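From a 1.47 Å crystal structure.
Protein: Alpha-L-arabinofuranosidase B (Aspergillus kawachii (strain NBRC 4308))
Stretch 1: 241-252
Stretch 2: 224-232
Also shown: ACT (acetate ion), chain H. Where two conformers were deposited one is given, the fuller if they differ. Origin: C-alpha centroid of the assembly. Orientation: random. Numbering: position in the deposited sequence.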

# COMPACT_ATOMS: atom_id res chain seq x y z
N ILE A 241 -22.51 -3.62 4.14
CA ILE A 241 -21.19 -3.09 4.55
C ILE A 241 -21.13 -3.26 6.05
O ILE A 241 -21.98 -2.71 6.74
CB ILE A 241 -21.01 -1.61 4.23
CG1 ILE A 241 -21.12 -1.34 2.72
CG2 ILE A 241 -19.72 -1.08 4.83
CD1 ILE A 241 -21.21 0.11 2.38
N ARG A 242 -20.06 -3.88 6.52
CA ARG A 242 -19.78 -3.96 7.96
C ARG A 242 -18.33 -3.55 8.20
O ARG A 242 -17.49 -3.81 7.32
CB ARG A 242 -20.04 -5.38 8.45
CG ARG A 242 -21.45 -5.86 8.18
CD ARG A 242 -21.74 -7.23 8.74
NE ARG A 242 -21.90 -7.20 10.19
CZ ARG A 242 -21.66 -8.22 11.01
NH1 ARG A 242 -21.20 -9.37 10.58
NH2 ARG A 242 -21.88 -8.04 12.30
N GLY A 243 -18.04 -2.95 9.32
CA GLY A 243 -16.71 -2.45 9.62
C GLY A 243 -16.39 -2.68 11.08
O GLY A 243 -17.26 -2.64 11.94
N ALA A 244 -15.13 -2.83 11.35
CA ALA A 244 -14.60 -3.00 12.73
C ALA A 244 -13.21 -2.43 12.81
O ALA A 244 -12.52 -2.30 11.78
CB ALA A 244 -14.53 -4.45 13.13
N ASN A 245 -12.78 -2.13 14.05
CA ASN A 245 -11.35 -2.02 14.39
C ASN A 245 -10.78 -3.42 14.38
O ASN A 245 -11.20 -4.26 15.14
CB ASN A 245 -11.25 -1.40 15.79
CG ASN A 245 -9.81 -1.11 16.17
OD1 ASN A 245 -8.89 -1.62 15.54
ND2 ASN A 245 -9.64 -0.38 17.28
N ALA A 246 -9.87 -3.72 13.45
CA ALA A 246 -9.29 -5.06 13.34
C ALA A 246 -8.47 -5.40 14.60
O ALA A 246 -8.19 -6.61 14.80
CB ALA A 246 -8.42 -5.13 12.11
N ALA A 247 -8.11 -4.40 15.40
CA ALA A 247 -7.35 -4.64 16.65
C ALA A 247 -8.26 -4.81 17.86
O ALA A 247 -7.79 -5.27 18.89
CB ALA A 247 -6.39 -3.51 16.86
N SER A 248 -9.55 -4.53 17.78
CA SER A 248 -10.39 -4.55 19.01
C SER A 248 -11.88 -4.61 18.68
O SER A 248 -12.32 -3.74 17.89
CB SER A 248 -10.11 -3.32 19.82
OG SER A 248 -10.74 -3.50 21.09
N GLY A 249 -12.63 -5.49 19.35
CA GLY A 249 -14.09 -5.37 19.34
C GLY A 249 -14.72 -5.99 18.12
O GLY A 249 -14.13 -6.88 17.46
N SER A 250 -15.95 -5.56 17.81
CA SER A 250 -16.83 -6.30 16.88
C SER A 250 -17.08 -5.47 15.62
O SER A 250 -16.77 -4.29 15.58
CB SER A 250 -18.12 -6.72 17.61
OG SER A 250 -18.64 -5.62 18.29
N LEU A 251 -17.64 -6.17 14.63
CA LEU A 251 -18.20 -5.55 13.41
C LEU A 251 -19.49 -4.82 13.76
O LEU A 251 -20.31 -5.36 14.54
CB LEU A 251 -18.50 -6.61 12.37
CG LEU A 251 -17.27 -7.22 11.70
CD1 LEU A 251 -17.60 -8.56 11.05
CD2 LEU A 251 -16.64 -6.30 10.70
N SER A 252 -19.67 -3.66 13.16
CA SER A 252 -20.96 -2.94 13.15
C SER A 252 -21.44 -2.92 11.71
O SER A 252 -20.62 -2.94 10.76
CB SER A 252 -20.83 -1.59 13.67
OG SER A 252 -20.49 -1.64 15.05
C ACT H . 2.14 3.87 11.12
O ACT H . 2.53 2.90 10.21
OXT ACT H . 0.86 4.33 11.42
CH3 ACT H . 3.28 4.38 12.05
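Stretch 2 224-232: SYRFVTAAV

Stretch 2 is an extended strand from Val228 through Val232 and lies antiparallel beside the strand 241-245 of stretch 1, the N-to-C directions making an angle of 159° and the axes approaching to 4.6 Å. The register pairs Ile241 with Val232, Arg242 with Ala231, Gly243 with Ala230, Ala244 with Thr229 and Asn245 with Val228, with CA-CA distances of 4.8 to 5.0 Å. Hydrogen bonds close at alternate pairs: Arg242 N to Ala231 O (2.8 Å) and Ala231 N to Arg242 O (2.9 Å), then Ala244 N to Thr229 O (3.0 Å) and Thr229 N to Ala244 O (2.8 Å). Between them Gly243 CA comes within 3.2 Å of Thr229 O in a CA-H...O contact. At the end of the paired strand, Asn245 opens a type I turn that runs to Ser248, yet Ala246 N still donates a hydrogen bond to Phe227 O at 2.8 Å. The Asn245 side chain braces this turn, its OD1 accepting from Ala247 N at 2.9 Å; a water links the same OD1 (2.8 Å) to Phe227 N (3.0 Å).

Among the side chains, Arg242, Ala244, Thr229 and Ala231 share one face of the sheet. Ala244 CB lies 4.1 Å from Thr229 CB, and Arg242 CB 4.3 Å from Ala231 CB, before the arginine's end leads away. After the corner at Gly249, Leu251 returns to this group, its CD2 4.2 Å from Thr229 CG2 and 4.4 Å from Ala231 CB. Ala246 points toward stretch 2, packing its CB 3.7 Å from Phe227 CB and 3.3 Å from Thr229 OG1. Tyr225 lays its ring against Asn245, whose CB sits over the ring face, 3.6 Å from Tyr225 CD1, in a CH-pi contact. Tyr225 OH lies 2.7 Å from a second water, and that water donates a weak hydrogen bond to Gly243 O at 3.3 Å.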

# COMPACT_ATOMS: atom_id res chain seq x y z
N SER A 224 -11.84 5.69 11.65
CA SER A 224 -10.71 6.20 12.45
C SER A 224 -10.07 5.01 13.16
O SER A 224 -9.83 5.15 14.40
CB SER A 224 -11.13 7.27 13.43
OG SER A 224 -12.34 6.89 14.06
N TYR A 225 -9.85 3.91 12.41
CA TYR A 225 -8.97 2.84 12.91
C TYR A 225 -7.73 2.69 12.06
O TYR A 225 -7.73 2.65 10.83
CB TYR A 225 -9.71 1.52 12.96
CG TYR A 225 -11.08 1.57 13.58
CD1 TYR A 225 -11.32 2.06 14.84
CD2 TYR A 225 -12.12 1.09 12.82
CE1 TYR A 225 -12.63 2.06 15.34
CE2 TYR A 225 -13.40 1.05 13.31
CZ TYR A 225 -13.65 1.53 14.57
OH TYR A 225 -14.98 1.45 14.91
N ARG A 226 -6.60 2.50 12.74
CA ARG A 226 -5.35 2.22 12.05
C ARG A 226 -5.42 0.88 11.30
O ARG A 226 -4.87 0.78 10.20
CB ARG A 226 -4.18 2.24 13.04
CG ARG A 226 -2.87 1.84 12.40
CD ARG A 226 -2.45 2.69 11.22
NE ARG A 226 -1.15 2.37 10.66
CZ ARG A 226 -0.88 1.27 9.94
NH1 ARG A 226 -1.87 0.42 9.66
NH2 ARG A 226 0.37 1.03 9.57
N PHE A 227 -6.03 -0.12 11.86
CA PHE A 227 -6.31 -1.40 11.19
C PHE A 227 -7.82 -1.54 11.14
O PHE A 227 -8.50 -1.57 12.20
CB PHE A 227 -5.69 -2.58 11.93
CG PHE A 227 -4.20 -2.49 11.99
CD1 PHE A 227 -3.41 -2.95 10.95
CD2 PHE A 227 -3.58 -2.01 13.13
CE1 PHE A 227 -2.03 -2.83 11.02
CE2 PHE A 227 -2.20 -1.94 13.22
CZ PHE A 227 -1.44 -2.34 12.16
N VAL A 228 -8.37 -1.59 9.93
CA VAL A 228 -9.83 -1.68 9.73
C VAL A 228 -10.17 -3.02 9.13
O VAL A 228 -9.53 -3.45 8.15
CB VAL A 228 -10.38 -0.48 8.95
CG1 VAL A 228 -9.79 -0.33 7.59
CG2 VAL A 228 -11.91 -0.57 8.86
N THR A 229 -11.18 -3.69 9.69
CA THR A 229 -11.80 -4.84 9.02
C THR A 229 -12.96 -4.33 8.20
O THR A 229 -13.90 -3.78 8.79
CB THR A 229 -12.32 -5.90 9.98
OG1 THR A 229 -11.23 -6.29 10.83
CG2 THR A 229 -12.83 -7.10 9.24
N ALA A 230 -12.91 -4.51 6.89
CA ALA A 230 -14.06 -4.19 6.00
C ALA A 230 -14.66 -5.49 5.57
O ALA A 230 -13.94 -6.29 4.93
CB ALA A 230 -13.56 -3.38 4.83
N ALA A 231 -15.96 -5.72 5.82
CA ALA A 231 -16.64 -6.96 5.42
C ALA A 231 -17.82 -6.57 4.55
O ALA A 231 -18.71 -5.80 5.01
CB ALA A 231 -17.07 -7.81 6.59
N VAL A 232 -17.87 -7.14 3.35
CA VAL A 232 -18.90 -6.78 2.34
C VAL A 232 -19.52 -8.07 1.84
O VAL A 232 -18.82 -9.11 1.68
CB VAL A 232 -18.30 -5.91 1.20
CG1 VAL A 232 -19.16 -5.95 -0.06
CG2 VAL A 232 -18.04 -4.53 1.71
O HOH W 1 -17.02 0.21 13.59
O HOH W 2 -6.70 -0.13 14.74